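Local atomic coordinates of putative transcriptional regulator (Bacillus cytotoxicus NVH 391-98, PDB entry 3K4H), a protein that probably binds DNA as a LacI-type transcriptional regulator and holds a glucose-containing glycan in its ligand pocket. Residues L205-A210 against V222-F227; Y125-G130 against D155-A160; L11-P16 against E30-I35; K63-Q66 against G72-L75. All coordinates share one frame; numbering follows the deposited sequence.

Contact 1 of 4, residues L205-A210 against V222-F227; sequences LGVLSA and VSIVSF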
loop_
_atom_site.group_PDB
_atom_site.type_symbol
_atom_site.label_atom_id
_atom_site.label_comp_id
_atom_site.label_asym_id
_atom_site.label_seq_id
_atom_site.Cartn_x
_atom_site.Cartn_y
_atom_site.Cartn_z
ATOM N N LEU A 205 26.001 -5.736 -4.537
ATOM C CA LEU A 205 27.110 -6.033 -5.426
ATOM C C LEU A 205 28.377 -6.087 -4.612
ATOM O O LEU A 205 29.247 -6.922 -4.871
ATOM C CB LEU A 205 27.190 -5.038 -6.599
ATOM C CG LEU A 205 26.063 -5.333 -7.609
ATOM C CD1 LEU A 205 25.841 -4.195 -8.565
ATOM C CD2 LEU A 205 26.277 -6.666 -8.367
ATOM N N GLY A 206 28.453 -5.216 -3.602
ATOM C CA GLY A 206 29.598 -5.152 -2.740
ATOM C C GLY A 206 29.650 -6.349 -1.824
ATOM O O GLY A 206 30.724 -6.845 -1.514
ATOM N N VAL A 207 28.492 -6.805 -1.376
ATOM C CA VAL A 207 28.421 -7.929 -0.476
ATOM C C VAL A 207 29.049 -9.094 -1.238
ATOM O O VAL A 207 30.013 -9.703 -0.759
ATOM C CB VAL A 207 26.946 -8.182 0.006
ATOM C CG1 VAL A 207 26.729 -9.594 0.523
ATOM C CG2 VAL A 207 26.561 -7.185 1.117
ATOM N N LEU A 208 28.550 -9.344 -2.453
ATOM C CA LEU A 208 29.089 -10.357 -3.357
ATOM C C LEU A 208 30.597 -10.337 -3.526
ATOM O O LEU A 208 31.239 -11.360 -3.425
ATOM C CB LEU A 208 28.500 -10.179 -4.731
ATOM C CG LEU A 208 27.483 -11.152 -5.251
ATOM C CD1 LEU A 208 27.230 -10.729 -6.667
ATOM C CD2 LEU A 208 28.090 -12.575 -5.227
ATOM N N SER A 209 31.183 -9.198 -3.832
ATOM C CA SER A 209 32.604 -9.214 -4.068
ATOM C C SER A 209 33.320 -9.530 -2.768
ATOM O O SER A 209 34.323 -10.228 -2.767
ATOM C CB SER A 209 33.106 -7.881 -4.644
ATOM O OG SER A 209 32.022 -7.102 -5.104
ATOM N N ALA A 210 32.792 -9.034 -1.661
ATOM C CA ALA A 210 33.488 -9.147 -0.398
ATOM C C ALA A 210 33.456 -10.594 0.054
ATOM O O ALA A 210 34.436 -11.130 0.558
ATOM C CB ALA A 210 32.844 -8.246 0.634
ATOM N N VAL A 222 26.270 -18.612 1.165
ATOM C CA VAL A 222 25.445 -17.504 1.627
ATOM C C VAL A 222 24.523 -17.111 0.510
ATOM O O VAL A 222 24.974 -16.936 -0.616
ATOM C CB VAL A 222 26.286 -16.261 2.009
ATOM C CG1 VAL A 222 25.393 -15.112 2.404
ATOM C CG2 VAL A 222 27.205 -16.554 3.141
ATOM N N SER A 223 23.238 -16.986 0.823
ATOM C CA SER A 223 22.252 -16.475 -0.114
ATOM C C SER A 223 22.090 -14.958 0.074
ATOM O O SER A 223 22.096 -14.452 1.208
ATOM C CB SER A 223 20.901 -17.178 0.083
ATOM O OG SER A 223 21.011 -18.579 -0.082
ATOM N N ILE A 224 21.937 -14.247 -1.038
ATOM C CA ILE A 224 21.744 -12.806 -1.039
ATOM C C ILE A 224 20.485 -12.479 -1.835
ATOM O O ILE A 224 20.348 -12.948 -2.959
ATOM C CB ILE A 224 22.894 -12.092 -1.798
ATOM C CG1 ILE A 224 24.262 -12.424 -1.214
ATOM C CG2 ILE A 224 22.678 -10.587 -1.851
ATOM C CD1 ILE A 224 25.397 -12.019 -2.171
ATOM N N VAL A 225 19.588 -11.669 -1.278
ATOM C CA VAL A 225 18.609 -10.963 -2.083
ATOM C C VAL A 225 18.813 -9.474 -1.853
ATOM O O VAL A 225 19.135 -9.071 -0.720
ATOM C CB VAL A 225 17.172 -11.290 -1.710
ATOM C CG1 VAL A 225 16.241 -10.599 -2.686
ATOM C CG2 VAL A 225 16.932 -12.785 -1.747
ATOM N N SER A 226 18.619 -8.664 -2.871
ATOM C CA SER A 226 18.756 -7.233 -2.802
ATOM C C SER A 226 17.610 -6.563 -3.508
ATOM O O SER A 226 16.724 -7.185 -3.978
ATOM C CB SER A 226 20.052 -6.791 -3.413
ATOM O OG SER A 226 19.808 -5.829 -4.384
ATOM N N PHE A 227 17.642 -5.263 -3.600
ATOM C CA PHE A 227 16.535 -4.506 -4.117
ATOM C C PHE A 227 16.927 -3.592 -5.233
ATOM O O PHE A 227 17.998 -3.143 -5.288
ATOM C CB PHE A 227 16.004 -3.610 -3.041
ATOM C CG PHE A 227 14.921 -4.181 -2.259
ATOM C CD1 PHE A 227 13.648 -3.920 -2.552
ATOM C CD2 PHE A 227 15.171 -4.919 -1.172
ATOM C CE1 PHE A 227 12.670 -4.440 -1.807
ATOM C CE2 PHE A 227 14.182 -5.429 -0.450
ATOM C CZ PHE A 227 12.947 -5.190 -0.765
#
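Ile-224 reaches from its strand toward the helix so that its CD1 methyl meets the side chains of Val-207 and Leu-208, consecutive residues on one turn of the helix. CD1 of Ile-224 is 3.8 Å from CG of Leu-208 and 3.9 Å from CG1 of Val-207. A second, looser approach, 4.1 Å between Ile-224 CG1 and Val-207 CG1, shows that the whole ethyl branch takes part. The branch is sent toward the helix by a chi1 of -57°, which sets CG1 anti to the carbonyl carbon, and by a nearly straight chi2. Val-207 and Ile-224 run past one another in opposite senses, whereas Leu-208 is met at an oblique angle. No hydrogen bond spans the two segments, so the evidence is of purely apolar contact. On the helix itself, Leu-205 O receives both Ser-209 N (3.2 Å) and Ser-209 OG (2.8 Å), from opposite faces of the carbonyl plane. Helix 201-213 and strand 223-227 belong to a beta-alpha-beta unit that begins with strand 195-198. Val-218 and Leu-240 from loops extend the apolar cluster around Ile-224, and Val-183 of helix 176-187 packs on Val-207. Strand 223-227 lies between strands 195-198 and 241-244 in its sheet, with Val-225 turned to helix 115-128 on the other face.

Contact 2 of 4, residues Y125-G130 against D155-A160; sequences YLISLG and DALKLA
With chi1 at -70°, Ile-127 holds CG1 anti to its carbonyl carbon and CG2 beside it, and this splits the side chain between Leu-157 on helix 144-159 and Ala-160 just past its end. Leu-157 (chi1 -63°) brings its CD2 methyl to the ethyl branch of Ile-127, although its CB bond does not aim that way. The two side chains cross at a slant, Ile-127 CD1 lying 3.6 Å from Leu-157 CD2. That same CD1 methyl passes 3.8 Å from Ala-156 O, while the other branch, CG2, is 4.1 Å from the CB of Ala-160 at the point where the helix ends. Both segments are helix C-termini, and the first is closed by a Schellman motif: Gly-130 has a phi of 88°, and its N bonds to Ile-127 O at 2.9 Å. Ser-128 OG donates to Tyr-125 O over 2.7 Å in the same last turn. Ile-134 of strand 134-138 packs against both Ile-127 and Leu-157, so the helix pair rests on the sheet. On the subunit boundary, Asp-155 forms a salt bridge with Arg-120 of the second subunit, and Leu-159 packs on Leu-159 of that subunit. Because only hydrocarbon surfaces and one grazed carbonyl meet between the segments, the fit depends mainly on shape, with burial greater at Leu-157 than at the solvent-facing Ala-160, while the directional polar bonds serve the helix end and the dimer interface.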
loop_
_atom_site.group_PDB
_atom_site.type_symbol
_atom_site.label_atom_id
_atom_site.label_comp_id
_atom_site.label_asym_id
_atom_site.label_seq_id
_atom_site.Cartn_x
_atom_site.Cartn_y
_atom_site.Cartn_z
ATOM N N TYR A 125 10.399 -15.835 1.410
ATOM C CA TYR A 125 11.142 -16.581 0.397
ATOM C C TYR A 125 12.365 -17.310 0.963
ATOM O O TYR A 125 12.495 -18.533 0.781
ATOM C CB TYR A 125 11.499 -15.686 -0.791
ATOM C CG TYR A 125 12.449 -16.312 -1.777
ATOM C CD1 TYR A 125 12.210 -17.581 -2.320
ATOM C CD2 TYR A 125 13.600 -15.633 -2.179
ATOM C CE1 TYR A 125 13.108 -18.154 -3.226
ATOM C CE2 TYR A 125 14.486 -16.198 -3.072
ATOM C CZ TYR A 125 14.236 -17.444 -3.588
ATOM O OH TYR A 125 15.133 -17.957 -4.474
ATOM N N LEU A 126 13.227 -16.581 1.677
ATOM C CA LEU A 126 14.388 -17.173 2.327
ATOM C C LEU A 126 14.013 -18.169 3.436
ATOM O O LEU A 126 14.684 -19.202 3.629
ATOM C CB LEU A 126 15.300 -16.086 2.887
ATOM C CG LEU A 126 15.934 -15.064 1.927
ATOM C CD1 LEU A 126 16.555 -13.952 2.690
ATOM C CD2 LEU A 126 16.965 -15.704 1.060
ATOM N N ILE A 127 12.952 -17.865 4.175
ATOM C CA ILE A 127 12.557 -18.720 5.293
ATOM C C ILE A 127 12.021 -20.027 4.730
ATOM O O ILE A 127 12.293 -21.090 5.257
ATOM C CB ILE A 127 11.527 -18.020 6.234
ATOM C CG1 ILE A 127 12.191 -16.886 7.024
ATOM C CG2 ILE A 127 10.868 -19.027 7.200
ATOM C CD1 ILE A 127 11.184 -15.942 7.666
ATOM N N SER A 128 11.288 -19.945 3.629
ATOM C CA SER A 128 10.802 -21.154 2.973
ATOM C C SER A 128 11.986 -21.960 2.442
ATOM O O SER A 128 11.848 -23.150 2.229
ATOM C CB SER A 128 9.823 -20.832 1.841
ATOM O OG SER A 128 10.509 -20.419 0.655
ATOM N N LEU A 129 13.135 -21.305 2.228
ATOM C CA LEU A 129 14.365 -21.992 1.801
ATOM C C LEU A 129 15.109 -22.679 2.941
ATOM O O LEU A 129 16.139 -23.311 2.703
ATOM C CB LEU A 129 15.330 -21.024 1.122
ATOM C CG LEU A 129 15.066 -20.592 -0.323
ATOM C CD1 LEU A 129 16.105 -19.550 -0.745
ATOM C CD2 LEU A 129 15.036 -21.803 -1.280
ATOM N N GLY A 130 14.608 -22.535 4.170
ATOM C CA GLY A 130 15.256 -23.106 5.340
ATOM C C GLY A 130 16.314 -22.269 6.044
ATOM O O GLY A 130 16.967 -22.755 6.969
ATOM N N ASP A 155 9.279 -8.539 11.052
ATOM C CA ASP A 155 7.996 -9.162 11.383
ATOM C C ASP A 155 7.925 -10.571 10.840
ATOM O O ASP A 155 7.464 -11.483 11.523
ATOM C CB ASP A 155 6.806 -8.347 10.847
ATOM C CG ASP A 155 6.499 -7.112 11.690
ATOM O OD1 ASP A 155 6.947 -7.021 12.855
ATOM O OD2 ASP A 155 5.808 -6.212 11.176
ATOM N N ALA A 156 8.387 -10.743 9.605
ATOM C CA ALA A 156 8.385 -12.053 8.959
ATOM C C ALA A 156 9.151 -13.070 9.809
ATOM O O ALA A 156 8.701 -14.220 9.979
ATOM C CB ALA A 156 8.937 -11.972 7.539
ATOM N N LEU A 157 10.274 -12.630 10.375
ATOM C CA LEU A 157 11.085 -13.500 11.230
ATOM C C LEU A 157 10.391 -13.833 12.527
ATOM O O LEU A 157 10.419 -14.993 12.949
ATOM C CB LEU A 157 12.484 -12.923 11.499
ATOM C CG LEU A 157 13.457 -12.723 10.329
ATOM C CD1 LEU A 157 14.818 -12.455 10.869
ATOM C CD2 LEU A 157 13.524 -13.897 9.405
ATOM N N LYS A 158 9.758 -12.836 13.145
ATOM C CA LYS A 158 9.015 -13.075 14.403
ATOM C C LYS A 158 7.786 -13.927 14.193
ATOM O O LYS A 158 7.347 -14.593 15.096
ATOM C CB LYS A 158 8.608 -11.776 15.105
ATOM C CG LYS A 158 9.773 -10.886 15.519
ATOM C CD LYS A 158 9.277 -9.711 16.342
ATOM C CE LYS A 158 10.252 -8.535 16.317
ATOM N NZ LYS A 158 9.535 -7.277 16.707
ATOM N N LEU A 159 7.227 -13.903 13.000
ATOM C CA LEU A 159 6.043 -14.694 12.729
ATOM C C LEU A 159 6.356 -16.164 12.500
ATOM O O LEU A 159 5.502 -17.009 12.694
ATOM C CB LEU A 159 5.214 -14.090 11.577
ATOM C CG LEU A 159 4.429 -12.820 11.976
ATOM C CD1 LEU A 159 4.074 -11.955 10.785
ATOM C CD2 LEU A 159 3.181 -13.136 12.813
ATOM N N ALA A 160 7.580 -16.468 12.096
ATOM C CA ALA A 160 7.980 -17.856 11.905
ATOM C C ALA A 160 8.818 -18.299 13.085
ATOM O O ALA A 160 9.471 -19.341 13.021
ATOM C CB ALA A 160 8.756 -18.016 10.620
#

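Contact 3 of 4, residues L11-P16 against E30-I35; sequences LGLVMP and EVIRGI
Arg-33 NH1 and Glu-30 OE2 form a 2.6 Å salt bridge along helix 27-41, with the carboxylate carbon, Glu-30 CD, at the edge of the guanidinium and in its plane. This pair occupies the side of the helix turned from strand 10-14; the side facing the strand presents Ile-32 and Ile-35 instead. Leu-13 serves both. Its CD1 methyl lies 4.0 Å from Ile-32 CG1, and its CD2 methyl is likewise 4.0 Å from Ile-35 CG2, so the forked end of the leucine is shared between residues one turn apart. The approaches differ: Leu-13 lies aslant Ile-32 but slides past Ile-35 in the opposite sense. Leu-13 CG stands anti to the carbonyl carbon (chi1 -50°), which carries the fork off the strand toward the helix. Just beyond the strand, the selenomethionine Met-15 joins in by a different route. Its CB bond is not aimed at the helix, yet a chain bent at chi2 and chi3 brings CE within 3.9 Å of Ile-32 CD1, the two side chains crossing at about a right angle. The side chain of Met-15 is about 8 Å from a bound glucose, which places this end of the contact near the glycan. Strand 10-14 lies between strands 45-48 and 72-75 in the parallel sheet, bonded through Leu-13 to Tyr-47 and through Val-14 to Ile-74. Ile-35 extends the cluster to Leu-46 and Ile-74, whereas Glu-30 and Arg-33 pack on Tyr-248 of helix 247-264.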
loop_
_atom_site.group_PDB
_atom_site.type_symbol
_atom_site.label_atom_id
_atom_site.label_comp_id
_atom_site.label_asym_id
_atom_site.label_seq_id
_atom_site.Cartn_x
_atom_site.Cartn_y
_atom_site.Cartn_z
ATOM N N LEU A 11 9.755 21.795 -12.846
ATOM C CA LEU A 11 9.562 21.048 -11.648
ATOM C C LEU A 11 10.885 20.916 -11.029
ATOM O O LEU A 11 11.851 20.775 -11.685
ATOM C CB LEU A 11 9.047 19.686 -11.975
ATOM C CG LEU A 11 7.730 19.864 -12.662
ATOM C CD1 LEU A 11 7.087 18.578 -12.889
ATOM C CD2 LEU A 11 6.928 20.693 -11.776
ATOM N N GLY A 12 10.914 20.991 -9.734
ATOM C CA GLY A 12 12.138 20.883 -8.998
ATOM C C GLY A 12 12.337 19.493 -8.467
ATOM O O GLY A 12 11.385 18.806 -8.066
ATOM N N LEU A 13 13.596 19.080 -8.460
ATOM C CA LEU A 13 13.935 17.781 -7.954
ATOM C C LEU A 13 14.842 17.985 -6.778
ATOM O O LEU A 13 15.764 18.802 -6.845
ATOM C CB LEU A 13 14.634 16.964 -9.026
ATOM C CG LEU A 13 13.991 16.881 -10.397
ATOM C CD1 LEU A 13 14.869 16.033 -11.294
ATOM C CD2 LEU A 13 12.550 16.329 -10.356
ATOM N N VAL A 14 14.584 17.255 -5.702
ATOM C CA VAL A 14 15.444 17.322 -4.547
ATOM C C VAL A 14 15.976 15.944 -4.210
ATOM O O VAL A 14 15.220 14.981 -4.044
ATOM C CB VAL A 14 14.737 17.958 -3.341
ATOM C CG1 VAL A 14 15.660 18.039 -2.154
ATOM C CG2 VAL A 14 14.249 19.337 -3.691
HETATM N N MSE A 15 17.302 15.868 -4.137
HETATM C CA MSE A 15 17.991 14.677 -3.713
HETATM C C MSE A 15 18.193 14.563 -2.193
HETATM O O MSE A 15 18.005 15.530 -1.460
HETATM C CB MSE A 15 19.314 14.626 -4.423
HETATM C CG MSE A 15 19.337 13.571 -5.470
HETATM SE SE MSE A 15 19.091 14.166 -7.325
HETATM C CE MSE A 15 17.715 12.850 -7.710
ATOM N N PRO A 16 18.568 13.381 -1.705
ATOM C CA PRO A 16 18.956 13.268 -0.301
ATOM C C PRO A 16 20.349 13.815 -0.045
ATOM O O PRO A 16 20.718 13.994 1.105
ATOM C CB PRO A 16 18.943 11.777 -0.033
ATOM C CG PRO A 16 18.415 11.148 -1.230
ATOM C CD PRO A 16 18.492 12.060 -2.350
ATOM N N GLU A 30 17.344 6.694 -13.309
ATOM C CA GLU A 30 16.153 6.007 -13.750
ATOM C C GLU A 30 14.881 6.718 -13.252
ATOM O O GLU A 30 13.906 6.824 -14.003
ATOM C CB GLU A 30 16.194 4.557 -13.298
ATOM C CG GLU A 30 15.126 3.684 -13.860
ATOM C CD GLU A 30 15.273 3.438 -15.350
ATOM O OE1 GLU A 30 16.188 4.010 -16.008
ATOM O OE2 GLU A 30 14.445 2.659 -15.866
ATOM N N VAL A 31 14.899 7.240 -12.012
ATOM C CA VAL A 31 13.703 7.907 -11.499
ATOM C C VAL A 31 13.502 9.177 -12.273
ATOM O O VAL A 31 12.375 9.491 -12.661
ATOM C CB VAL A 31 13.711 8.121 -9.965
ATOM C CG1 VAL A 31 13.778 9.553 -9.607
ATOM C CG2 VAL A 31 12.450 7.535 -9.356
ATOM N N ILE A 32 14.613 9.867 -12.551
ATOM C CA ILE A 32 14.570 11.101 -13.292
ATOM C C ILE A 32 14.114 10.823 -14.699
ATOM O O ILE A 32 13.379 11.603 -15.275
ATOM C CB ILE A 32 15.915 11.814 -13.297
ATOM C CG1 ILE A 32 16.198 12.347 -11.885
ATOM C CG2 ILE A 32 15.879 12.966 -14.282
ATOM C CD1 ILE A 32 17.594 12.861 -11.647
ATOM N N ARG A 33 14.518 9.685 -15.244
ATOM C CA ARG A 33 14.130 9.318 -16.586
ATOM C C ARG A 33 12.610 9.130 -16.678
ATOM O O ARG A 33 12.005 9.388 -17.713
ATOM C CB ARG A 33 14.862 8.050 -16.962
ATOM C CG ARG A 33 14.778 7.645 -18.412
ATOM C CD ARG A 33 15.182 6.170 -18.540
ATOM N NE ARG A 33 14.284 5.540 -19.493
ATOM C CZ ARG A 33 13.738 4.338 -19.343
ATOM N NH1 ARG A 33 13.998 3.592 -18.268
ATOM N NH2 ARG A 33 12.924 3.892 -20.284
ATOM N N GLY A 34 11.989 8.681 -15.595
ATOM C CA GLY A 34 10.531 8.523 -15.574
ATOM C C GLY A 34 9.902 9.897 -15.394
ATOM O O GLY A 34 8.863 10.224 -16.000
ATOM N N ILE A 35 10.549 10.708 -14.560
ATOM C CA ILE A 35 10.030 12.021 -14.233
ATOM C C ILE A 35 9.932 12.821 -15.536
ATOM O O ILE A 35 8.870 13.375 -15.869
ATOM C CB ILE A 35 10.902 12.714 -13.159
ATOM C CG1 ILE A 35 10.521 12.184 -11.774
ATOM C CG2 ILE A 35 10.683 14.194 -13.183
ATOM C CD1 ILE A 35 11.588 12.323 -10.714
#

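Contact 4 of 4, residues K63-Q66 against G72-L75; sequences KMVQ and GIIL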
loop_
_atom_site.group_PDB
_atom_site.type_symbol
_atom_site.label_atom_id
_atom_site.label_comp_id
_atom_site.label_asym_id
_atom_site.label_seq_id
_atom_site.Cartn_x
_atom_site.Cartn_y
_atom_site.Cartn_z
ATOM N N LYS A 63 15.750 28.834 -2.447
ATOM C CA LYS A 63 15.895 29.738 -3.595
ATOM C C LYS A 63 14.901 29.366 -4.708
ATOM O O LYS A 63 14.327 30.234 -5.359
ATOM C CB LYS A 63 17.344 29.775 -4.112
ATOM C CG LYS A 63 18.419 29.996 -3.019
ATOM C CD LYS A 63 19.737 30.659 -3.522
ATOM C CE LYS A 63 20.067 30.344 -5.009
ATOM N NZ LYS A 63 20.855 31.460 -5.676
HETATM N N MSE A 64 14.701 28.067 -4.900
HETATM C CA MSE A 64 13.673 27.546 -5.783
HETATM C C MSE A 64 12.324 28.183 -5.512
HETATM O O MSE A 64 11.677 28.694 -6.426
HETATM C CB MSE A 64 13.530 26.037 -5.616
HETATM C CG MSE A 64 14.637 25.211 -6.217
HETATM SE SE MSE A 64 14.239 23.295 -6.180
HETATM C CE MSE A 64 12.534 23.352 -7.053
ATOM N N VAL A 65 11.897 28.132 -4.257
ATOM C CA VAL A 65 10.589 28.643 -3.877
ATOM C C VAL A 65 10.608 30.160 -3.946
ATOM O O VAL A 65 9.647 30.773 -4.406
ATOM C CB VAL A 65 10.161 28.173 -2.453
ATOM C CG1 VAL A 65 8.788 28.726 -2.085
ATOM C CG2 VAL A 65 10.152 26.673 -2.372
ATOM N N GLN A 66 11.716 30.759 -3.520
ATOM C CA GLN A 66 11.819 32.218 -3.498
ATOM C C GLN A 66 11.815 32.868 -4.880
ATOM O O GLN A 66 11.365 33.995 -5.043
ATOM C CB GLN A 66 12.993 32.673 -2.629
ATOM C CG GLN A 66 12.551 32.681 -1.180
ATOM C CD GLN A 66 13.655 32.628 -0.122
ATOM O OE1 GLN A 66 14.861 32.618 -0.414
ATOM N NE2 GLN A 66 13.220 32.590 1.144
ATOM N N GLY A 72 6.478 23.417 -8.873
ATOM C CA GLY A 72 6.264 22.281 -7.983
ATOM C C GLY A 72 7.570 21.573 -7.727
ATOM O O GLY A 72 8.545 21.816 -8.445
ATOM N N ILE A 73 7.610 20.705 -6.709
ATOM C CA ILE A 73 8.864 20.043 -6.333
ATOM C C ILE A 73 8.608 18.579 -6.075
ATOM O O ILE A 73 7.623 18.241 -5.409
ATOM C CB ILE A 73 9.448 20.663 -5.059
ATOM C CG1 ILE A 73 9.983 22.075 -5.333
ATOM C CG2 ILE A 73 10.519 19.793 -4.482
ATOM C CD1 ILE A 73 10.541 22.798 -4.107
ATOM N N ILE A 74 9.464 17.703 -6.608
ATOM C CA ILE A 74 9.397 16.278 -6.284
ATOM C C ILE A 74 10.524 15.990 -5.354
ATOM O O ILE A 74 11.650 16.306 -5.664
ATOM C CB ILE A 74 9.621 15.407 -7.516
ATOM C CG1 ILE A 74 8.660 15.772 -8.623
ATOM C CG2 ILE A 74 9.417 13.946 -7.193
ATOM C CD1 ILE A 74 8.803 14.925 -9.865
ATOM N N LEU A 75 10.249 15.399 -4.205
ATOM C CA LEU A 75 11.336 14.952 -3.327
ATOM C C LEU A 75 11.657 13.504 -3.669
ATOM O O LEU A 75 10.770 12.633 -3.602
ATOM C CB LEU A 75 10.913 15.071 -1.869
ATOM C CG LEU A 75 11.062 16.431 -1.198
ATOM C CD1 LEU A 75 10.258 16.491 0.052
ATOM C CD2 LEU A 75 12.515 16.634 -0.828
#
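Helix 54-66 and strand 72-75 are the helix and the closing strand of a beta-alpha-beta crossover that starts at strand 45-48 and passes over strand 10-14, since that strand lies between the other two in the parallel sheet. The join is made by two neighbouring helix residues on one strand residue. Selenomethionine Met-64 and Ile-73 point at each other tip to tip: Met-64 CE is 3.3 Å from Ile-73 CG1 and 3.6 Å from Ile-73 CD1. Met-64 runs out extended through chi2 and then turns at chi3 (54°), which lays its terminal methyl against the ethyl branch of the isoleucine. Val-65 adds a lighter touch from beside it, its CG2 being 4.3 Å from Ile-73 CD1. The backbones stay well apart, with 8.9 Å between the CA atoms of Met-64 and Ile-73. Phe-93 and Leu-88, the latter on helix 83-90, pack on both Val-65 and Ile-73 and continue the apolar layer. With no hydrogen bond between the segments, helix and strand are joined by methyl and methylene groups alone, and the strand's backbone polar groups are left to its sheet neighbours.

In chain order the contacts run 3, 4, 2, 1. Contacts 3 and 4 share the six-stranded parallel sheet, their centres 12 Å apart: between adjacent strands 10-14 and 72-75 probable backbone hydrogen bonds link Gly-12 N with Gly-72 O and Ile-74 N with Gly-12 O, and Met-64 CE packs on Gly-12 CA. Contacts 1 and 2, 19 Å apart between centres, belong to the other sheet's lobe and meet where Val-225 packs on Leu-126. The two pairs lie on opposite sides of the chain's centre, the centres of contacts 2 and 4 being about 42 Å apart. This matches the two-lobed periplasmic-binding-protein fold, with the glycan between the lobes and contact 2 beside the second subunit.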